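Local structure of tyrosinase (6JU8) at residues D79-G84 and T93-H98; H107-T112 and R409-F414; W270-D275 and N324-E329. The protein probably catalyses the copper-dependent oxidation of L-tyrosine and L-dopa to L-dopaquinone by molecular oxygen, using a dinuclear copper centre. The protein carries 1 engineered substitution. All blocks are in the same frame, centred on the assembly; numbering follows the deposited sequence.

Interaction 1 (D79-G84 and T93-H98). Engineered in segment 93-98: Ala96 (natural residue Cys). With CU (copper (II) ion), chain C.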
loop_
_atom_site.group_PDB
_atom_site.type_symbol
_atom_site.label_atom_id
_atom_site.label_comp_id
_atom_site.label_asym_id
_atom_site.label_seq_id
_atom_site.Cartn_x
_atom_site.Cartn_y
_atom_site.Cartn_z
ATOM N N ASP A 79 12.855 -31.232 4.971
ATOM C CA ASP A 79 12.924 -32.550 4.340
ATOM C C ASP A 79 13.999 -33.439 4.958
ATOM O O ASP A 79 14.643 -34.248 4.283
ATOM C CB ASP A 79 13.108 -32.464 2.830
ATOM C CG ASP A 79 12.471 -33.645 2.112
ATOM O OD1 ASP A 79 11.509 -34.235 2.667
ATOM O OD2 ASP A 79 12.935 -33.975 1.000
ATOM N N GLY A 80 14.155 -33.333 6.284
ATOM C CA GLY A 80 15.079 -34.226 6.960
ATOM C C GLY A 80 16.534 -33.816 6.855
ATOM O O GLY A 80 17.406 -34.537 7.350
ATOM N N VAL A 81 16.784 -32.665 6.240
ATOM C CA VAL A 81 18.137 -32.135 6.091
ATOM C C VAL A 81 18.347 -31.058 7.144
ATOM O O VAL A 81 17.561 -30.099 7.200
ATOM C CB VAL A 81 18.319 -31.526 4.691
ATOM C CG1 VAL A 81 19.752 -31.046 4.510
ATOM C CG2 VAL A 81 17.888 -32.489 3.601
ATOM N N PRO A 82 19.323 -31.197 8.025
ATOM C CA PRO A 82 19.445 -30.248 9.136
ATOM C C PRO A 82 19.832 -28.841 8.703
ATOM O O PRO A 82 20.551 -28.702 7.724
ATOM C CB PRO A 82 20.561 -30.846 10.003
ATOM C CG PRO A 82 20.609 -32.289 9.602
ATOM C CD PRO A 82 20.321 -32.279 8.119
ATOM N N GLY A 83 19.354 -27.854 9.462
ATOM C CA GLY A 83 19.847 -26.481 9.340
ATOM C C GLY A 83 21.149 -26.317 10.112
ATOM O O GLY A 83 21.790 -27.321 10.448
ATOM N N GLY A 84 21.541 -25.087 10.416
ATOM C CA GLY A 84 22.761 -24.821 11.164
ATOM C C GLY A 84 23.911 -24.384 10.282
ATOM O O GLY A 84 25.060 -24.320 10.717
ATOM N N THR A 93 22.718 -19.097 8.182
ATOM C CA THR A 93 22.256 -18.835 6.812
ATOM C C THR A 93 21.410 -20.011 6.342
ATOM O O THR A 93 21.366 -21.060 7.000
ATOM C CB THR A 93 23.476 -18.576 5.923
ATOM O OG1 THR A 93 23.075 -17.977 4.682
ATOM C CG2 THR A 93 24.164 -19.892 5.616
ATOM N N GLY A 94 20.713 -19.821 5.236
ATOM C CA GLY A 94 19.810 -20.813 4.696
ATOM C C GLY A 94 20.507 -21.744 3.720
ATOM O O GLY A 94 21.733 -21.723 3.537
ATOM N N PHE A 95 19.677 -22.595 3.089
ATOM C CA PHE A 95 20.230 -23.533 2.114
ATOM C C PHE A 95 20.572 -22.834 0.811
ATOM O O PHE A 95 21.268 -23.415 -0.020
ATOM C CB PHE A 95 19.238 -24.654 1.810
ATOM C CG PHE A 95 19.002 -25.580 2.981
ATOM C CD1 PHE A 95 19.978 -26.505 3.306
ATOM C CD2 PHE A 95 17.825 -25.582 3.716
ATOM C CE1 PHE A 95 19.791 -27.390 4.357
ATOM C CE2 PHE A 95 17.625 -26.447 4.790
ATOM C CZ PHE A 95 18.612 -27.381 5.074
ATOM N N ALA A 96 19.990 -21.665 0.567
ATOM C CA ALA A 96 20.140 -21.009 -0.716
ATOM C C ALA A 96 21.613 -20.761 -1.024
ATOM O O ALA A 96 22.391 -20.403 -0.132
ATOM C CB ALA A 96 19.393 -19.684 -0.718
ATOM N N VAL A 97 21.951 -20.938 -2.293
ATOM C CA VAL A 97 23.300 -20.621 -2.753
ATOM C C VAL A 97 23.347 -19.202 -3.305
ATOM O O VAL A 97 22.662 -18.892 -4.281
ATOM C CB VAL A 97 23.777 -21.579 -3.863
ATOM C CG1 VAL A 97 25.109 -21.083 -4.407
ATOM C CG2 VAL A 97 23.904 -22.995 -3.319
ATOM N N HIS A 98 24.142 -18.356 -2.664
ATOM C CA HIS A 98 24.474 -17.018 -3.142
ATOM C C HIS A 98 25.985 -16.883 -3.229
ATOM O O HIS A 98 26.708 -17.498 -2.427
ATOM C CB HIS A 98 23.858 -15.942 -2.225
ATOM C CG HIS A 98 22.361 -16.039 -2.223
ATOM N ND1 HIS A 98 21.666 -16.448 -1.101
ATOM C CD2 HIS A 98 21.423 -15.819 -3.176
ATOM C CE1 HIS A 98 20.378 -16.433 -1.362
ATOM N NE2 HIS A 98 20.181 -16.083 -2.624
HETATM CU CU CU C . 18.331 -17.114 -3.253
HETATM O O HOH W 1 20.680 -23.188 8.762
HETATM O O HOH W 2 17.672 -15.394 -3.819
#

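Interaction 2 (H107-T112 and R409-F414). With CU (copper (II) ion), chain C.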
loop_
_atom_site.group_PDB
_atom_site.type_symbol
_atom_site.label_atom_id
_atom_site.label_comp_id
_atom_site.label_asym_id
_atom_site.label_seq_id
_atom_site.Cartn_x
_atom_site.Cartn_y
_atom_site.Cartn_z
ATOM N N HIS A 107 18.735 -22.384 -7.562
ATOM C CA HIS A 107 17.434 -21.731 -7.682
ATOM C C HIS A 107 16.566 -22.369 -8.745
ATOM O O HIS A 107 15.327 -22.345 -8.588
ATOM C CB HIS A 107 17.622 -20.225 -7.933
ATOM C CG HIS A 107 18.083 -19.500 -6.713
ATOM N ND1 HIS A 107 19.414 -19.377 -6.331
ATOM C CD2 HIS A 107 17.389 -18.863 -5.742
ATOM C CE1 HIS A 107 19.494 -18.682 -5.196
ATOM N NE2 HIS A 107 18.273 -18.365 -4.807
ATOM N N ARG A 108 17.126 -22.992 -9.780
ATOM C CA ARG A 108 16.325 -23.706 -10.765
ATOM C C ARG A 108 15.528 -24.793 -10.065
ATOM O O ARG A 108 14.324 -24.961 -10.322
ATOM C CB ARG A 108 17.230 -24.286 -11.859
ATOM C CG ARG A 108 16.453 -25.165 -12.859
ATOM C CD ARG A 108 17.244 -25.403 -14.147
ATOM N NE ARG A 108 17.308 -24.193 -14.955
ATOM C CZ ARG A 108 18.077 -23.991 -16.007
ATOM N NH1 ARG A 108 18.901 -24.922 -16.482
ATOM N NH2 ARG A 108 18.030 -22.809 -16.623
ATOM N N VAL A 109 16.190 -25.553 -9.177
ATOM C CA VAL A 109 15.482 -26.620 -8.458
ATOM C C VAL A 109 14.470 -26.030 -7.494
ATOM O O VAL A 109 13.339 -26.539 -7.359
ATOM C CB VAL A 109 16.481 -27.539 -7.729
ATOM C CG1 VAL A 109 15.730 -28.668 -7.008
ATOM C CG2 VAL A 109 17.514 -28.171 -8.661
ATOM N N TYR A 110 14.812 -24.945 -6.801
ATOM C CA TYR A 110 13.902 -24.332 -5.820
ATOM C C TYR A 110 12.614 -23.885 -6.481
ATOM O O TYR A 110 11.521 -24.145 -5.941
ATOM C CB TYR A 110 14.613 -23.147 -5.185
ATOM C CG TYR A 110 14.022 -22.575 -3.920
ATOM C CD1 TYR A 110 13.341 -23.338 -2.986
ATOM C CD2 TYR A 110 14.189 -21.213 -3.649
ATOM C CE1 TYR A 110 12.831 -22.787 -1.821
ATOM C CE2 TYR A 110 13.718 -20.644 -2.470
ATOM C CZ TYR A 110 13.017 -21.435 -1.568
ATOM O OH TYR A 110 12.562 -20.832 -0.415
ATOM N N VAL A 111 12.723 -23.220 -7.637
ATOM C CA VAL A 111 11.515 -22.748 -8.336
ATOM C C VAL A 111 10.663 -23.937 -8.785
ATOM O O VAL A 111 9.432 -23.888 -8.707
ATOM C CB VAL A 111 11.908 -21.874 -9.531
ATOM C CG1 VAL A 111 10.689 -21.542 -10.414
ATOM C CG2 VAL A 111 12.552 -20.575 -9.054
ATOM N N THR A 112 11.301 -25.020 -9.222
ATOM C CA THR A 112 10.577 -26.210 -9.657
ATOM C C THR A 112 9.867 -26.864 -8.476
ATOM O O THR A 112 8.737 -27.352 -8.613
ATOM C CB THR A 112 11.559 -27.208 -10.284
ATOM O OG1 THR A 112 12.094 -26.621 -11.479
ATOM C CG2 THR A 112 10.874 -28.504 -10.703
ATOM N N ARG A 409 21.582 -29.209 -1.698
ATOM C CA ARG A 409 20.768 -29.442 -0.504
ATOM C C ARG A 409 19.753 -28.321 -0.369
ATOM O O ARG A 409 20.080 -27.163 -0.672
ATOM C CB ARG A 409 21.689 -29.494 0.726
ATOM C CG ARG A 409 22.682 -30.660 0.684
ATOM C CD ARG A 409 23.455 -30.768 2.006
ATOM N NE ARG A 409 23.528 -29.463 2.649
ATOM C CZ ARG A 409 23.338 -29.214 3.936
ATOM N NH1 ARG A 409 23.419 -27.979 4.424
ATOM N NH2 ARG A 409 23.064 -30.219 4.768
ATOM N N PRO A 410 18.539 -28.579 0.097
ATOM C CA PRO A 410 18.056 -29.835 0.645
ATOM C C PRO A 410 17.214 -30.670 -0.305
ATOM O O PRO A 410 16.386 -31.486 0.129
ATOM C CB PRO A 410 17.155 -29.280 1.777
ATOM C CG PRO A 410 16.434 -28.163 1.064
ATOM C CD PRO A 410 17.530 -27.497 0.256
ATOM N N PHE A 411 17.430 -30.529 -1.602
ATOM C CA PHE A 411 16.506 -31.018 -2.605
ATOM C C PHE A 411 16.786 -32.467 -2.989
ATOM O O PHE A 411 17.853 -32.754 -3.513
ATOM C CB PHE A 411 16.570 -30.124 -3.841
ATOM C CG PHE A 411 16.304 -28.664 -3.550
ATOM C CD1 PHE A 411 15.181 -28.287 -2.815
ATOM C CD2 PHE A 411 17.160 -27.679 -4.027
ATOM C CE1 PHE A 411 14.929 -26.934 -2.575
ATOM C CE2 PHE A 411 16.898 -26.343 -3.818
ATOM C CZ PHE A 411 15.768 -25.976 -3.098
ATOM N N HIS A 412 15.816 -33.328 -2.751
ATOM C CA HIS A 412 15.942 -34.760 -3.017
ATOM C C HIS A 412 15.294 -35.156 -4.342
ATOM O O HIS A 412 14.272 -34.600 -4.752
ATOM C CB HIS A 412 15.300 -35.569 -1.896
ATOM C CG HIS A 412 16.059 -35.468 -0.608
ATOM N ND1 HIS A 412 15.492 -34.919 0.515
ATOM C CD2 HIS A 412 17.289 -35.861 -0.242
ATOM C CE1 HIS A 412 16.347 -34.959 1.523
ATOM N NE2 HIS A 412 17.451 -35.538 1.085
ATOM N N ARG A 413 15.889 -36.160 -4.982
ATOM C CA ARG A 413 15.327 -36.750 -6.177
ATOM C C ARG A 413 15.563 -38.258 -6.171
ATOM O O ARG A 413 16.433 -38.776 -5.468
ATOM C CB ARG A 413 15.909 -36.138 -7.447
ATOM C CG ARG A 413 17.432 -36.165 -7.484
ATOM C CD ARG A 413 17.990 -35.490 -8.722
ATOM N NE ARG A 413 17.537 -36.124 -9.954
ATOM C CZ ARG A 413 18.151 -37.159 -10.512
ATOM N NH1 ARG A 413 19.241 -37.703 -9.984
ATOM N NH2 ARG A 413 17.635 -37.650 -11.634
ATOM N N PHE A 414 14.798 -38.926 -7.009
ATOM C CA PHE A 414 14.970 -40.357 -7.211
ATOM C C PHE A 414 15.876 -40.538 -8.425
ATOM O O PHE A 414 15.547 -39.995 -9.492
ATOM C CB PHE A 414 13.601 -40.999 -7.368
ATOM C CG PHE A 414 13.575 -42.492 -7.536
ATOM C CD1 PHE A 414 13.849 -43.337 -6.475
ATOM C CD2 PHE A 414 13.254 -43.041 -8.768
ATOM C CE1 PHE A 414 13.811 -44.713 -6.637
ATOM C CE2 PHE A 414 13.219 -44.412 -8.931
ATOM C CZ PHE A 414 13.498 -45.246 -7.868
HETATM CU CU CU C . 18.331 -17.114 -3.253
HETATM O O HOH W 2 17.672 -15.394 -3.819
#

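Interaction 3 (W270-D275 and N324-E329)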
loop_
_atom_site.group_PDB
_atom_site.type_symbol
_atom_site.label_atom_id
_atom_site.label_comp_id
_atom_site.label_asym_id
_atom_site.label_seq_id
_atom_site.Cartn_x
_atom_site.Cartn_y
_atom_site.Cartn_z
ATOM N N TRP A 270 21.913 1.205 -9.349
ATOM C CA TRP A 270 22.795 0.055 -9.177
ATOM C C TRP A 270 23.647 0.224 -7.924
ATOM O O TRP A 270 24.169 1.335 -7.716
ATOM C CB TRP A 270 23.762 -0.085 -10.369
ATOM C CG TRP A 270 23.010 -0.145 -11.675
ATOM C CD1 TRP A 270 22.836 0.850 -12.598
ATOM C CD2 TRP A 270 22.332 -1.284 -12.214
ATOM N NE1 TRP A 270 22.087 0.402 -13.664
ATOM C CE2 TRP A 270 21.766 -0.908 -13.448
ATOM C CE3 TRP A 270 22.168 -2.590 -11.742
ATOM C CZ2 TRP A 270 21.030 -1.805 -14.225
ATOM C CZ3 TRP A 270 21.428 -3.463 -12.530
ATOM C CH2 TRP A 270 20.867 -3.085 -13.747
ATOM N N TYR A 271 23.846 -0.814 -7.124
ATOM C CA TYR A 271 24.681 -0.641 -5.925
ATOM C C TYR A 271 26.173 -0.737 -6.255
ATOM O O TYR A 271 27.026 -0.221 -5.513
ATOM C CB TYR A 271 24.297 -1.608 -4.803
ATOM C CG TYR A 271 24.586 -3.078 -5.032
ATOM C CD1 TYR A 271 25.849 -3.624 -4.840
ATOM C CD2 TYR A 271 23.565 -3.926 -5.457
ATOM C CE1 TYR A 271 26.129 -4.971 -5.053
ATOM C CE2 TYR A 271 23.828 -5.262 -5.672
ATOM C CZ TYR A 271 25.092 -5.785 -5.469
ATOM O OH TYR A 271 25.311 -7.134 -5.696
ATOM N N GLN A 272 26.514 -1.390 -7.357
ATOM C CA GLN A 272 27.922 -1.540 -7.723
ATOM C C GLN A 272 28.528 -0.213 -8.183
ATOM O O GLN A 272 27.819 0.671 -8.660
ATOM C CB GLN A 272 28.045 -2.573 -8.842
ATOM C CG GLN A 272 27.774 -4.012 -8.444
ATOM C CD GLN A 272 26.296 -4.342 -8.571
ATOM O OE1 GLN A 272 25.430 -3.483 -8.756
ATOM N NE2 GLN A 272 25.991 -5.616 -8.418
ATOM N N ASN A 273 29.846 -0.110 -8.010
ATOM C CA ASN A 273 30.636 1.008 -8.522
ATOM C C ASN A 273 30.748 0.909 -10.041
ATOM O O ASN A 273 31.405 -0.021 -10.521
ATOM C CB ASN A 273 32.009 0.961 -7.867
ATOM C CG ASN A 273 33.035 1.912 -8.436
ATOM O OD1 ASN A 273 32.688 2.856 -9.146
ATOM N ND2 ASN A 273 34.306 1.668 -8.115
ATOM N N LEU A 274 30.121 1.811 -10.783
ATOM C CA LEU A 274 30.160 1.782 -12.247
ATOM C C LEU A 274 31.113 2.848 -12.789
ATOM O O LEU A 274 31.097 3.255 -13.959
ATOM C CB LEU A 274 28.770 1.915 -12.851
ATOM C CG LEU A 274 27.731 0.832 -12.541
ATOM C CD1 LEU A 274 26.485 0.976 -13.430
ATOM C CD2 LEU A 274 28.297 -0.577 -12.663
ATOM N N ASP A 275 31.999 3.341 -11.927
ATOM C CA ASP A 275 32.967 4.344 -12.375
ATOM C C ASP A 275 33.747 3.764 -13.548
ATOM O O ASP A 275 34.218 2.619 -13.502
ATOM C CB ASP A 275 33.861 4.742 -11.204
ATOM C CG ASP A 275 34.689 5.988 -11.370
ATOM O OD1 ASP A 275 34.324 6.909 -12.134
ATOM O OD2 ASP A 275 35.754 6.078 -10.703
ATOM N N ASN A 324 31.506 -3.227 -18.737
ATOM C CA ASN A 324 30.330 -2.757 -19.445
ATOM C C ASN A 324 29.263 -3.843 -19.546
ATOM O O ASN A 324 28.328 -3.760 -20.342
ATOM C CB ASN A 324 30.719 -2.210 -20.813
ATOM C CG ASN A 324 31.500 -0.911 -20.652
ATOM O OD1 ASN A 324 31.321 -0.154 -19.697
ATOM N ND2 ASN A 324 32.388 -0.650 -21.602
ATOM N N TRP A 325 29.339 -4.854 -18.693
ATOM C CA TRP A 325 28.217 -5.782 -18.514
ATOM C C TRP A 325 28.249 -6.259 -17.063
ATOM O O TRP A 325 29.285 -6.190 -16.402
ATOM C CB TRP A 325 28.252 -6.964 -19.490
ATOM C CG TRP A 325 29.471 -7.828 -19.342
ATOM C CD1 TRP A 325 30.671 -7.658 -19.976
ATOM C CD2 TRP A 325 29.613 -8.980 -18.504
ATOM N NE1 TRP A 325 31.552 -8.635 -19.588
ATOM C CE2 TRP A 325 30.934 -9.456 -18.685
ATOM C CE3 TRP A 325 28.788 -9.668 -17.613
ATOM C CZ2 TRP A 325 31.442 -10.579 -18.020
ATOM C CZ3 TRP A 325 29.288 -10.782 -16.956
ATOM C CH2 TRP A 325 30.603 -11.227 -17.165
ATOM N N MET A 326 27.115 -6.776 -16.617
ATOM C CA MET A 326 26.944 -7.232 -15.241
ATOM C C MET A 326 26.417 -8.663 -15.234
ATOM O O MET A 326 25.531 -8.986 -16.027
ATOM C CB MET A 326 25.962 -6.296 -14.529
ATOM C CG MET A 326 25.669 -6.661 -13.087
ATOM S SD MET A 326 24.636 -5.416 -12.304
ATOM C CE MET A 326 25.748 -4.026 -12.185
ATOM N N ASN A 327 26.942 -9.529 -14.367
ATOM C CA ASN A 327 26.524 -10.930 -14.340
ATOM C C ASN A 327 25.081 -11.108 -13.850
ATOM O O ASN A 327 24.458 -10.217 -13.268
ATOM C CB ASN A 327 27.516 -11.730 -13.492
ATOM C CG ASN A 327 27.457 -11.388 -12.029
ATOM O OD1 ASN A 327 26.529 -11.781 -11.334
ATOM N ND2 ASN A 327 28.454 -10.653 -11.529
ATOM N N LEU A 328 24.540 -12.309 -14.078
ATOM C CA LEU A 328 23.165 -12.630 -13.738
ATOM C C LEU A 328 22.839 -12.406 -12.262
ATOM O O LEU A 328 21.806 -11.832 -11.884
ATOM C CB LEU A 328 22.916 -14.117 -14.042
ATOM C CG LEU A 328 21.532 -14.653 -13.659
ATOM C CD1 LEU A 328 20.503 -14.189 -14.687
ATOM C CD2 LEU A 328 21.570 -16.172 -13.565
ATOM N N GLU A 329 23.739 -12.859 -11.378
ATOM C CA GLU A 329 23.452 -12.777 -9.949
ATOM C C GLU A 329 23.444 -11.315 -9.495
ATOM O O GLU A 329 22.573 -10.931 -8.707
ATOM C CB GLU A 329 24.490 -13.566 -9.156
ATOM C CG GLU A 329 24.161 -13.660 -7.676
ATOM C CD GLU A 329 25.085 -14.575 -6.900
ATOM O OE1 GLU A 329 26.146 -15.015 -7.395
ATOM O OE2 GLU A 329 24.741 -14.822 -5.727
#

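Interaction 1 (D79-G84 and T93-H98)
Thr93 and Gly84 are joined by a single water, which gives a hydrogen to Thr93 O at 2.8 Å and takes one from Gly84 N at 2.7 Å. It stitches the two loop pieces together where no direct hydrogen bond spans them. The nearest CA atoms of the two segments are those of Gly94 and Gly83, 7.3 Å apart. Phe95 bridges the gap with its side chain. Its CG lies anti to the carbonyl carbon (chi1 -68°), and the far end of the ring reaches 79-84 with CE1 and CZ. Val81 O meets the ring at its edge, near the ring plane, 3.6 Å from Phe95 CZ, while Pro82 O comes in obliquely at 3.5 Å from the same atom. Two successive carbonyl oxygens thus face the same ring corner, where the C-H groups carry a slight positive charge. Beside them Val81 adds an apolar touch: its CG1, turned anti to the backbone N (chi1 -177°), sits 3.7 Å from Phe95 CE1. Past the aromatic residue the segment turns away from its partner and heads for the copper. Ala96, an engineered residue in place of the natural Cys, packs its methyl against His71 and Trp106. His98 then binds the metal through NE2 at 2.2 Å, with a copper-bound water near the plane of its ring, at the edge; His71 and His107 complete the protein ligands. Both segments belong to the long loop joining helix 64-69 to helix 103-129, within the common central domain of tyrosinases. Trp106 of the latter helix backs Phe95 and Val97, and Phe103 backs His98, so the loop lies against the start of the helix that supplies the next copper ligand.

Interaction 2 (H107-T112 and R409-F414)
Phe411 is held between Pro410, which follows a cis peptide bond, and Val109 of helix 103-129. Pro410 CD sits 3.8 Å above the centre of the Phe411 ring, and the opposite face of that ring lies on Val109. There Val109 CG1, anti to its backbone N, approaches to 3.5 Å from Phe411 CD2 and equally near CG, and the Val109 carbonyl carbon is over the same face. The two side chains run past each other in opposite directions, giving apolar packing with no hydrogen bond across it. The rim of the ring has a different neighbour. Tyr110 CD1 comes up near the plane of the Phe411 ring, 3.6 Å from Phe411 CZ, yet the two rings are neither stacked nor perpendicular: their planes are inclined at 31° and their centroids stand 5.9 Å apart. With CG anti to the backbone N (chi1 -165°), Tyr110 extends on toward the metal site, where it touches His71 and its hydroxyl hydrogen-bonds to Leu67 O. One turn of the same helix therefore serves two purposes. His107 binds copper through NE2 at 2.0 Å, its ND1 is tied to Phe103 O, which fixes the rotation of the imidazole, and its ring stacks on that of His376, a ligand of the second copper site. Further along, Thr112 OG1 bonds to Arg108 O at 3.0 Å, and the backbone N of the same threonine reaches that oxygen from the opposite face of the carbonyl plane. In the fold, helix 103-129 has helix 371-389 as one neighbour, with Arg108 salt-bridged to Asp380, and as another the antiparallel hairpin of strands 412-415 and 420-423, with Phe411 at its entry meeting the helix.

Interaction 3 (W270-D275 and N324-E329)
A Met-aromatic contact joins the loop 270-275 to the residues leading into helix 328-340: Met326 sets its sulfur beside the indole of Trp270. Met326 SD is 3.8 Å from Trp270 CZ3 and 4.5 Å from the centroid of the six-membered ring, 46° off its normal, so the approach is oblique. The methionine reaches this far because its chain is extended through chi1 and chi2 and bends only at chi3 (-69°), which carries the methyl toward Gln272. Met326 CE lies 3.5 Å from Gln272 OE1, and more loosely 4.3 Å from Leu274 CD2. The Gln272 amide is thereby sandwiched, since its CD also rests 3.5 Å above the centre of the Tyr271 ring. Asn334 gives OE1 a hydrogen bond and Glu311 takes one from NE2, which fixes the rotation of the amide. Beyond it Asn273 OD1 accepts from Asp275 N at 2.9 Å, forming an Asx turn. On the other segment Asn327 N-caps helix 328-340 through a bond to Ala330 N. The Trp270 loop lies along that helix, which carries copper ligands His332 and His336, while Met286 of helix 283-292 packs against both Trp270 and Met326.

In the fold
Interaction 2 is the buried one, all three touching residues lying in the interior, whereas interactions 1 and 3 are only partly buried. Interactions 1 and 2 share a copper ion and its bound water, and are tied by a probable hydrogen bond from His412 ND1 to Asp79 OD2. They differ in chemistry: carbonyl oxygens and a valine methyl against an aromatic ring, plus a water bridge, in a loop, versus purely apolar packing of a helix. Interaction 3, about 28 Å from both by centres, relies on sulfur and an amide, near the other copper's helix. It is nested within the loop that interaction 2 closes, and touches interaction 1 where Glu329 OE2 packs on His98 CA.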